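Local atomic coordinates of hyaluronoglucosaminidase (Apis mellifera, PDB entry 1FCQ), a protein that probably cleaves hyaluronan as a glycosidase of family 56 built on a TIM barrel, and is a major allergen of bee venom. Residues Q89-H94 with E166-A171; I118-W123 with P128-S133; P264-K269 with A281-T286. One frame throughout, in Å; residues are numbered along the deposited sequence.

Contact 1 of 3, residues Q89-H94 with E166-A171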
loop_
_atom_site.group_PDB
_atom_site.type_symbol
_atom_site.label_atom_id
_atom_site.label_comp_id
_atom_site.label_asym_id
_atom_site.label_seq_id
_atom_site.Cartn_x
_atom_site.Cartn_y
_atom_site.Cartn_z
ATOM N N GLN A 89 -6.682 16.767 -11.537
ATOM C CA GLN A 89 -7.427 16.562 -12.781
ATOM C C GLN A 89 -7.109 15.197 -13.389
ATOM O O GLN A 89 -7.999 14.459 -13.820
ATOM C CB GLN A 89 -7.156 17.688 -13.768
ATOM C CG GLN A 89 -7.707 19.038 -13.321
ATOM C CD GLN A 89 -8.077 19.901 -14.515
ATOM O OE1 GLN A 89 -9.052 19.595 -15.205
ATOM N NE2 GLN A 89 -7.308 20.956 -14.750
ATOM N N VAL A 90 -5.823 14.844 -13.398
ATOM C CA VAL A 90 -5.434 13.543 -13.939
ATOM C C VAL A 90 -5.982 12.441 -13.038
ATOM O O VAL A 90 -6.522 11.449 -13.514
ATOM C CB VAL A 90 -3.923 13.407 -14.105
ATOM C CG1 VAL A 90 -3.555 12.025 -14.644
ATOM C CG2 VAL A 90 -3.392 14.480 -15.063
ATOM N N PHE A 91 -5.870 12.624 -11.720
ATOM C CA PHE A 91 -6.369 11.640 -10.771
ATOM C C PHE A 91 -7.857 11.386 -10.984
ATOM O O PHE A 91 -8.279 10.233 -10.992
ATOM C CB PHE A 91 -6.164 12.093 -9.315
ATOM C CG PHE A 91 -6.714 11.096 -8.323
ATOM C CD1 PHE A 91 -6.042 9.907 -8.085
ATOM C CD2 PHE A 91 -7.898 11.344 -7.660
ATOM C CE1 PHE A 91 -6.538 8.990 -7.177
ATOM C CE2 PHE A 91 -8.386 10.444 -6.736
ATOM C CZ PHE A 91 -7.714 9.256 -6.498
ATOM N N ARG A 92 -8.625 12.467 -11.127
ATOM C CA ARG A 92 -10.054 12.279 -11.358
ATOM C C ARG A 92 -10.304 11.397 -12.575
ATOM O O ARG A 92 -11.094 10.459 -12.530
ATOM C CB ARG A 92 -10.778 13.616 -11.542
ATOM C CG ARG A 92 -12.269 13.344 -11.776
ATOM C CD ARG A 92 -12.842 14.150 -12.923
ATOM N NE ARG A 92 -11.749 14.593 -13.788
ATOM C CZ ARG A 92 -11.869 15.627 -14.601
ATOM N NH1 ARG A 92 -12.994 16.315 -14.708
ATOM N NH2 ARG A 92 -10.790 15.922 -15.298
ATOM N N ASP A 93 -9.634 11.705 -13.691
ATOM C CA ASP A 93 -9.825 10.894 -14.899
ATOM C C ASP A 93 -9.402 9.449 -14.704
ATOM O O ASP A 93 -10.083 8.538 -15.159
ATOM C CB ASP A 93 -9.062 11.504 -16.072
ATOM C CG ASP A 93 -9.743 12.760 -16.586
ATOM O OD1 ASP A 93 -10.801 13.161 -16.079
ATOM O OD2 ASP A 93 -9.152 13.346 -17.515
ATOM N N HIS A 94 -8.290 9.219 -14.006
ATOM C CA HIS A 94 -7.841 7.850 -13.752
ATOM C C HIS A 94 -8.870 7.103 -12.903
ATOM O O HIS A 94 -9.226 5.962 -13.195
ATOM C CB HIS A 94 -6.487 7.809 -13.051
ATOM C CG HIS A 94 -5.257 7.988 -13.872
ATOM N ND1 HIS A 94 -5.235 7.701 -15.222
ATOM C CD2 HIS A 94 -3.995 8.397 -13.569
ATOM C CE1 HIS A 94 -4.033 7.943 -15.703
ATOM N NE2 HIS A 94 -3.258 8.365 -14.722
ATOM N N GLU A 166 -3.605 14.228 1.194
ATOM C CA GLU A 166 -4.948 14.444 1.740
ATOM C C GLU A 166 -5.939 14.857 0.676
ATOM O O GLU A 166 -7.064 14.365 0.685
ATOM C CB GLU A 166 -4.859 15.449 2.880
ATOM C CG GLU A 166 -6.148 15.545 3.674
ATOM C CD GLU A 166 -6.033 16.444 4.885
ATOM O OE1 GLU A 166 -4.945 16.993 5.169
ATOM O OE2 GLU A 166 -7.080 16.586 5.569
ATOM N N GLU A 167 -5.565 15.735 -0.264
ATOM C CA GLU A 167 -6.513 16.153 -1.276
ATOM C C GLU A 167 -6.916 15.040 -2.213
ATOM O O GLU A 167 -8.073 14.937 -2.611
ATOM C CB GLU A 167 -5.965 17.328 -2.096
ATOM C CG GLU A 167 -6.084 18.649 -1.364
ATOM C CD GLU A 167 -7.536 18.943 -0.992
ATOM O OE1 GLU A 167 -8.458 18.863 -1.817
ATOM O OE2 GLU A 167 -7.707 19.240 0.194
ATOM N N THR A 168 -5.959 14.167 -2.528
ATOM C CA THR A 168 -6.248 13.031 -3.404
ATOM C C THR A 168 -7.232 12.079 -2.715
ATOM O O THR A 168 -8.163 11.580 -3.346
ATOM C CB THR A 168 -4.964 12.277 -3.768
ATOM O OG1 THR A 168 -4.044 13.235 -4.323
ATOM C CG2 THR A 168 -5.240 11.193 -4.788
ATOM N N LEU A 169 -6.966 11.823 -1.433
ATOM C CA LEU A 169 -7.859 10.915 -0.693
ATOM C C LEU A 169 -9.241 11.543 -0.572
ATOM O O LEU A 169 -10.238 10.834 -0.745
ATOM C CB LEU A 169 -7.236 10.654 0.684
ATOM C CG LEU A 169 -8.093 9.819 1.642
ATOM C CD1 LEU A 169 -8.335 8.417 1.103
ATOM C CD2 LEU A 169 -7.394 9.743 3.002
ATOM N N LYS A 170 -9.314 12.853 -0.321
ATOM C CA LYS A 170 -10.611 13.533 -0.230
ATOM C C LYS A 170 -11.368 13.455 -1.543
ATOM O O LYS A 170 -12.572 13.178 -1.551
ATOM C CB LYS A 170 -10.438 15.015 0.108
ATOM C CG LYS A 170 -10.367 15.364 1.574
ATOM C CD LYS A 170 -10.180 16.869 1.738
ATOM C CE LYS A 170 -11.251 17.697 1.045
ATOM N NZ LYS A 170 -10.748 19.037 0.641
ATOM N N ALA A 171 -10.667 13.629 -2.663
ATOM C CA ALA A 171 -11.268 13.526 -3.978
ATOM C C ALA A 171 -11.831 12.129 -4.220
ATOM O O ALA A 171 -12.955 11.974 -4.669
ATOM C CB ALA A 171 -10.285 13.919 -5.071
#
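One face of the Phe91 ring carries the methyl CG2 of Thr168, while Ala171 lies obliquely beside the same ring, its CB 4.3 Å from CE2. The pair illustrates how two helices of the outer layer of a TIM barrel pack by laying a methyl on an aromatic face. Helix 84-98 lies between barrel strands 51-55 and 107-111, and helix 146-175 between 107-111 and 180-183, with helix 127-140 coming before it; two helices of the outer layer meet here.

The central interaction is a CH-pi contact. Thr168 CG2 sits 3.4 Å from the ring centroid and only 9° off the ring normal, almost exactly over the middle of the six carbons; its nearest ring atom is CE1 of Phe91, at 3.5 Å. Phe91 has CG trans to its own backbone N (chi1 178°), which carries the ring across the gap between the helices. On the other helix, the rotation of Thr168 divides its two branches by character. CG2 faces the aromatic surface, and OG1 turns back to hydrogen-bond with the carbonyl O of Phe164, so the polar branch of this buried residue is satisfied within its own helix. No hydrogen bond joins the two segments.

Pro57 and Ala172 also touch Phe91. Thr168 is touched by His87 and Leu88 of helix 84-98, and by Tyr183 of strand 180-183 from the sheet. Beside the methyl, the backbone comes close as well, with Thr168 O 3.6 Å from Phe91 CE2.

Contact 2 of 3, residues I118-W123 with P128-S133; sequences IFRQNW and PYKKLS
Lys130 leaves its helix with CG trans to the carbonyl carbon (chi1 -62°) and then runs fully extended to NZ, which carries its ammonium group into the turn formed by Phe119 to Trp123. This is a lysine tethering a loop to the helix that follows it. NZ donates to Arg120 O over 2.9 Å; the approach is bent, with 117° at the oxygen and the donor tilted from the carbonyl plane. Just before the tip, CE of Lys130 comes close to two further carbonyl oxygens, 3.1 Å from Phe119 O and 3.2 Å from Asn122 O, so three peptide oxygens crowd round the end of the chain and would probably stabilise its positive charge.

The apolar part of the lysine is used too. CG of Lys130 lies over one face of the Phe119 ring, 4.0 Å from the centroid, and Ser133 CB meets the ring edge at CE1 of Phe119, 3.6 Å away. Arg120 turns from the lysine to salt bridges with Glu208 and Glu202.

The loop, which follows strand 107-111, is thus wedged between helix 127-140, helix 203-210 and helix 146-175, whose Phe157 touches both Asn122 and Ser133.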
loop_
_atom_site.group_PDB
_atom_site.type_symbol
_atom_site.label_atom_id
_atom_site.label_comp_id
_atom_site.label_asym_id
_atom_site.label_seq_id
_atom_site.Cartn_x
_atom_site.Cartn_y
_atom_site.Cartn_z
ATOM N N ILE A 118 6.279 12.327 5.637
ATOM C CA ILE A 118 7.138 12.662 6.762
ATOM C C ILE A 118 8.557 12.749 6.177
ATOM O O ILE A 118 9.152 11.785 5.706
ATOM C CB ILE A 118 7.137 11.654 7.915
ATOM C CG1 ILE A 118 5.738 11.433 8.487
ATOM C CG2 ILE A 118 8.119 12.094 9.011
ATOM C CD1 ILE A 118 5.115 12.664 9.120
ATOM N N PHE A 119 9.108 13.963 6.233
ATOM C CA PHE A 119 10.421 14.228 5.638
ATOM C C PHE A 119 11.469 13.228 6.083
ATOM O O PHE A 119 12.194 12.630 5.280
ATOM C CB PHE A 119 10.859 15.638 6.042
ATOM C CG PHE A 119 12.091 16.182 5.385
ATOM C CD1 PHE A 119 12.020 16.650 4.086
ATOM C CD2 PHE A 119 13.290 16.276 6.070
ATOM C CE1 PHE A 119 13.136 17.177 3.449
ATOM C CE2 PHE A 119 14.413 16.807 5.441
ATOM C CZ PHE A 119 14.320 17.256 4.136
ATOM N N ARG A 120 11.555 13.014 7.392
ATOM C CA ARG A 120 12.545 12.120 7.959
ATOM C C ARG A 120 12.513 10.699 7.446
ATOM O O ARG A 120 13.569 10.070 7.299
ATOM C CB ARG A 120 12.391 12.115 9.490
ATOM C CG ARG A 120 13.483 11.276 10.165
ATOM C CD ARG A 120 13.156 11.200 11.663
ATOM N NE ARG A 120 12.079 10.232 11.839
ATOM C CZ ARG A 120 12.156 8.925 12.018
ATOM N NH1 ARG A 120 13.321 8.296 12.117
ATOM N NH2 ARG A 120 11.034 8.216 12.121
ATOM N N GLN A 121 11.338 10.169 7.097
ATOM C CA GLN A 121 11.221 8.797 6.631
ATOM C C GLN A 121 11.649 8.553 5.201
ATOM O O GLN A 121 11.637 7.401 4.736
ATOM C CB GLN A 121 9.776 8.314 6.833
ATOM C CG GLN A 121 9.399 8.213 8.301
ATOM C CD GLN A 121 7.917 7.958 8.517
ATOM O OE1 GLN A 121 7.310 8.368 9.517
ATOM N NE2 GLN A 121 7.346 7.265 7.551
ATOM N N ASN A 122 12.005 9.590 4.454
ATOM C CA ASN A 122 12.519 9.414 3.097
ATOM C C ASN A 122 14.009 9.068 3.166
ATOM O O ASN A 122 14.891 9.846 2.775
ATOM C CB ASN A 122 12.225 10.681 2.287
ATOM C CG ASN A 122 10.707 10.781 2.097
ATOM O OD1 ASN A 122 10.188 10.030 1.272
ATOM N ND2 ASN A 122 10.076 11.665 2.855
ATOM N N TRP A 123 14.304 7.846 3.597
ATOM C CA TRP A 123 15.646 7.340 3.760
ATOM C C TRP A 123 16.082 6.496 2.559
ATOM O O TRP A 123 15.311 6.140 1.682
ATOM C CB TRP A 123 15.791 6.396 4.953
ATOM C CG TRP A 123 15.408 6.815 6.324
ATOM C CD1 TRP A 123 16.057 7.713 7.126
ATOM C CD2 TRP A 123 14.301 6.323 7.098
ATOM N NE1 TRP A 123 15.416 7.822 8.332
ATOM C CE2 TRP A 123 14.335 6.978 8.344
ATOM C CE3 TRP A 123 13.280 5.397 6.857
ATOM C CZ2 TRP A 123 13.389 6.741 9.341
ATOM C CZ3 TRP A 123 12.349 5.156 7.849
ATOM C CH2 TRP A 123 12.404 5.826 9.079
ATOM N N PRO A 128 16.982 11.273 -2.122
ATOM C CA PRO A 128 16.899 12.365 -3.070
ATOM C C PRO A 128 15.752 13.313 -2.763
ATOM O O PRO A 128 15.894 14.482 -3.109
ATOM C CB PRO A 128 16.756 11.700 -4.437
ATOM C CG PRO A 128 17.492 10.414 -4.249
ATOM C CD PRO A 128 17.198 9.988 -2.838
ATOM N N TYR A 129 14.630 12.905 -2.158
ATOM C CA TYR A 129 13.577 13.877 -1.857
ATOM C C TYR A 129 14.035 14.859 -0.781
ATOM O O TYR A 129 13.629 16.020 -0.878
ATOM C CB TYR A 129 12.311 13.116 -1.447
ATOM C CG TYR A 129 11.690 12.396 -2.627
ATOM C CD1 TYR A 129 11.849 11.011 -2.738
ATOM C CD2 TYR A 129 10.971 13.058 -3.605
ATOM C CE1 TYR A 129 11.299 10.318 -3.795
ATOM C CE2 TYR A 129 10.426 12.368 -4.669
ATOM C CZ TYR A 129 10.594 10.999 -4.759
ATOM O OH TYR A 129 10.030 10.333 -5.816
ATOM N N LYS A 130 14.797 14.399 0.201
ATOM C CA LYS A 130 15.327 15.274 1.235
ATOM C C LYS A 130 16.330 16.237 0.586
ATOM O O LYS A 130 16.277 17.450 0.802
ATOM C CB LYS A 130 16.037 14.529 2.360
ATOM C CG LYS A 130 15.185 13.563 3.169
ATOM C CD LYS A 130 15.946 13.076 4.394
ATOM C CE LYS A 130 15.182 12.009 5.151
ATOM N NZ LYS A 130 15.874 11.585 6.402
ATOM N N LYS A 131 17.236 15.661 -0.221
ATOM C CA LYS A 131 18.258 16.518 -0.830
ATOM C C LYS A 131 17.687 17.609 -1.701
ATOM O O LYS A 131 18.113 18.776 -1.598
ATOM C CB LYS A 131 19.256 15.688 -1.647
ATOM C CG LYS A 131 19.902 14.554 -0.872
ATOM C CD LYS A 131 20.708 15.058 0.314
ATOM C CE LYS A 131 21.490 13.910 0.938
ATOM N NZ LYS A 131 22.187 14.336 2.184
ATOM N N LEU A 132 16.724 17.301 -2.565
ATOM C CA LEU A 132 16.142 18.285 -3.449
ATOM C C LEU A 132 15.390 19.347 -2.655
ATOM O O LEU A 132 15.463 20.512 -3.020
ATOM C CB LEU A 132 15.221 17.646 -4.489
ATOM C CG LEU A 132 14.544 18.610 -5.455
ATOM C CD1 LEU A 132 15.552 19.442 -6.242
ATOM C CD2 LEU A 132 13.625 17.850 -6.402
ATOM N N SER A 133 14.729 18.923 -1.574
ATOM C CA SER A 133 14.009 19.897 -0.754
ATOM C C SER A 133 14.974 20.964 -0.230
ATOM O O SER A 133 14.652 22.146 -0.271
ATOM C CB SER A 133 13.330 19.212 0.429
ATOM O OG SER A 133 12.339 18.296 -0.030
#

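Contact 3 of 3, residues P264-K269 with A281-T286; sequences PYYWYK and ADLEAT
Tyr266 reaches from strand 261-267 to Thr286 and Leu283 on helix 280-292, and its path shows how one long side chain can join both layers of a (beta/alpha) barrel. From the strand, CB points toward the helix, and with CG trans to the backbone N (chi1 -164°) the ring continues outward on that course. The near half of the ring lies short of the helical segment, and contact begins at the far carbons. CE2 of Tyr266 meets the methyl CD2 of Leu283 at 4.0 Å, whereas CE1 on the other flank lies 3.6 Å from Thr286 OG1. Both partners stand at the ring's edge, near its plane, and their side chains cross that of the tyrosine at about a right angle.

At the tip, Tyr266 OH donates a short hydrogen bond of 2.7 Å to Thr286 OG1, which lies in the plane of the ring. The threonine hydroxyl passes the chain on, giving its own proton to Asp282 O one helical turn earlier, also over 2.7 Å and with 144° at the carbonyl oxygen. That oxygen already receives the helical bond from Thr286 N, and its two donors arrive from opposite faces of the carbonyl plane. The phenol and threonine hydroxyls, both buried, therefore form a directed relay ending on the helix backbone, in which each bond would be expected to strengthen the next.

The short strand and helix segments run nearly antiparallel, at 165°, with their axes 11.6 Å apart, as in a beta-alpha-beta crossover. Strand 261-267 pairs in parallel with strand 297-301, which comes after this helix, while helix 310-328 packs against Leu283 and helix 234-253 reaches Thr286 through Val241.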
loop_
_atom_site.group_PDB
_atom_site.type_symbol
_atom_site.label_atom_id
_atom_site.label_comp_id
_atom_site.label_asym_id
_atom_site.label_seq_id
_atom_site.Cartn_x
_atom_site.Cartn_y
_atom_site.Cartn_z
ATOM N N PRO A 264 -4.442 -5.766 6.137
ATOM C CA PRO A 264 -3.062 -5.838 5.700
ATOM C C PRO A 264 -2.964 -6.369 4.272
ATOM O O PRO A 264 -3.677 -7.271 3.857
ATOM C CB PRO A 264 -2.420 -6.847 6.659
ATOM C CG PRO A 264 -3.246 -6.700 7.903
ATOM C CD PRO A 264 -4.661 -6.541 7.388
ATOM N N TYR A 265 -2.012 -5.807 3.531
ATOM C CA TYR A 265 -1.683 -6.234 2.173
ATOM C C TYR A 265 -0.719 -7.415 2.311
ATOM O O TYR A 265 0.300 -7.308 3.017
ATOM C CB TYR A 265 -1.053 -5.070 1.380
ATOM C CG TYR A 265 -2.009 -4.641 0.285
ATOM C CD1 TYR A 265 -3.128 -3.856 0.562
ATOM C CD2 TYR A 265 -1.866 -5.092 -1.011
ATOM C CE1 TYR A 265 -4.043 -3.540 -0.428
ATOM C CE2 TYR A 265 -2.752 -4.766 -2.030
ATOM C CZ TYR A 265 -3.852 -3.985 -1.719
ATOM O OH TYR A 265 -4.778 -3.663 -2.679
ATOM N N TYR A 266 -1.052 -8.528 1.666
ATOM C CA TYR A 266 -0.276 -9.758 1.803
ATOM C C TYR A 266 0.146 -10.296 0.443
ATOM O O TYR A 266 -0.658 -10.360 -0.476
ATOM C CB TYR A 266 -1.193 -10.790 2.464
ATOM C CG TYR A 266 -0.506 -12.007 3.032
ATOM C CD1 TYR A 266 -0.091 -12.050 4.343
ATOM C CD2 TYR A 266 -0.279 -13.123 2.221
ATOM C CE1 TYR A 266 0.560 -13.163 4.875
ATOM C CE2 TYR A 266 0.336 -14.245 2.742
ATOM C CZ TYR A 266 0.750 -14.260 4.053
ATOM O OH TYR A 266 1.391 -15.386 4.541
ATOM N N TRP A 267 1.428 -10.665 0.333
ATOM C CA TRP A 267 1.899 -11.171 -0.962
ATOM C C TRP A 267 2.291 -12.634 -0.788
ATOM O O TRP A 267 2.770 -12.993 0.283
ATOM C CB TRP A 267 3.058 -10.370 -1.513
ATOM C CG TRP A 267 3.442 -10.575 -2.948
ATOM C CD1 TRP A 267 2.690 -11.094 -3.960
ATOM C CD2 TRP A 267 4.687 -10.173 -3.540
ATOM N NE1 TRP A 267 3.397 -11.068 -5.146
ATOM C CE2 TRP A 267 4.611 -10.489 -4.911
ATOM C CE3 TRP A 267 5.851 -9.567 -3.047
ATOM C CZ2 TRP A 267 5.667 -10.246 -5.790
ATOM C CZ3 TRP A 267 6.889 -9.313 -3.928
ATOM C CH2 TRP A 267 6.789 -9.654 -5.290
ATOM N N TYR A 268 2.062 -13.423 -1.835
ATOM C CA TYR A 268 2.424 -14.844 -1.778
ATOM C C TYR A 268 3.839 -15.090 -2.265
ATOM O O TYR A 268 4.255 -16.253 -2.370
ATOM C CB TYR A 268 1.394 -15.698 -2.540
ATOM C CG TYR A 268 1.352 -15.347 -4.015
ATOM C CD1 TYR A 268 2.190 -16.049 -4.878
ATOM C CD2 TYR A 268 0.566 -14.349 -4.547
ATOM C CE1 TYR A 268 2.213 -15.750 -6.225
ATOM C CE2 TYR A 268 0.576 -14.034 -5.892
ATOM C CZ TYR A 268 1.422 -14.749 -6.733
ATOM O OH TYR A 268 1.470 -14.472 -8.077
ATOM N N LYS A 269 4.617 -14.050 -2.529
ATOM C CA LYS A 269 6.019 -14.174 -2.892
ATOM C C LYS A 269 6.864 -13.479 -1.817
ATOM O O LYS A 269 6.350 -12.583 -1.142
ATOM C CB LYS A 269 6.337 -13.464 -4.211
ATOM C CG LYS A 269 5.572 -13.970 -5.422
ATOM C CD LYS A 269 6.100 -15.350 -5.809
ATOM C CE LYS A 269 5.714 -15.656 -7.250
ATOM N NZ LYS A 269 6.135 -17.044 -7.608
ATOM N N ALA A 281 4.562 -23.325 5.863
ATOM C CA ALA A 281 4.824 -22.984 7.264
ATOM C C ALA A 281 4.671 -21.470 7.441
ATOM O O ALA A 281 4.095 -21.021 8.427
ATOM C CB ALA A 281 6.210 -23.412 7.699
ATOM N N ASP A 282 5.225 -20.714 6.495
ATOM C CA ASP A 282 5.105 -19.256 6.566
ATOM C C ASP A 282 3.667 -18.791 6.374
ATOM O O ASP A 282 3.234 -17.883 7.094
ATOM C CB ASP A 282 6.035 -18.543 5.599
ATOM C CG ASP A 282 7.474 -18.442 6.052
ATOM O OD1 ASP A 282 7.758 -18.647 7.254
ATOM O OD2 ASP A 282 8.353 -18.144 5.220
ATOM N N LEU A 283 2.931 -19.379 5.429
ATOM C CA LEU A 283 1.531 -19.003 5.246
ATOM C C LEU A 283 0.750 -19.191 6.537
ATOM O O LEU A 283 0.002 -18.332 7.008
ATOM C CB LEU A 283 0.896 -19.879 4.164
ATOM C CG LEU A 283 1.282 -19.570 2.722
ATOM C CD1 LEU A 283 0.732 -20.652 1.802
ATOM C CD2 LEU A 283 0.759 -18.200 2.288
ATOM N N GLU A 284 0.882 -20.383 7.117
ATOM C CA GLU A 284 0.192 -20.719 8.352
ATOM C C GLU A 284 0.526 -19.774 9.504
ATOM O O GLU A 284 -0.388 -19.195 10.097
ATOM C CB GLU A 284 0.495 -22.178 8.747
ATOM C CG GLU A 284 -0.035 -23.209 7.768
ATOM C CD GLU A 284 0.348 -24.648 8.051
ATOM O OE1 GLU A 284 1.306 -24.888 8.819
ATOM O OE2 GLU A 284 -0.295 -25.577 7.505
ATOM N N ALA A 285 1.787 -19.583 9.852
ATOM C CA ALA A 285 2.119 -18.753 11.015
ATOM C C ALA A 285 1.759 -17.290 10.811
ATOM O O ALA A 285 1.290 -16.645 11.758
ATOM C CB ALA A 285 3.593 -18.898 11.352
ATOM N N THR A 286 2.002 -16.751 9.618
ATOM C CA THR A 286 1.695 -15.325 9.425
ATOM C C THR A 286 0.218 -15.025 9.240
ATOM O O THR A 286 -0.227 -13.967 9.718
ATOM C CB THR A 286 2.520 -14.717 8.284
ATOM O OG1 THR A 286 2.220 -15.423 7.065
ATOM C CG2 THR A 286 4.012 -14.803 8.563
#

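How the contacts relate
All three contacts belong to one barrel fold but join different elements of it. Contact 2 is nested along the chain inside the loop closed by contact 1, and helix 127-140 of the former leads on to helix 146-175 of the latter; their centres are 23 Å apart. Contact 3 follows both in series, its centre about 31 Å from each and across the chain's centre from contact 1. None touches another. Contacts 1 and 2 lie on the side of strands 51-55, 107-111 and 180-183: contact 1 joins helices of the outer layer there, and contact 2 lies in the connection after 107-111. Contact 3 joins strand 261-267 of the four-stranded portion to the helix after it.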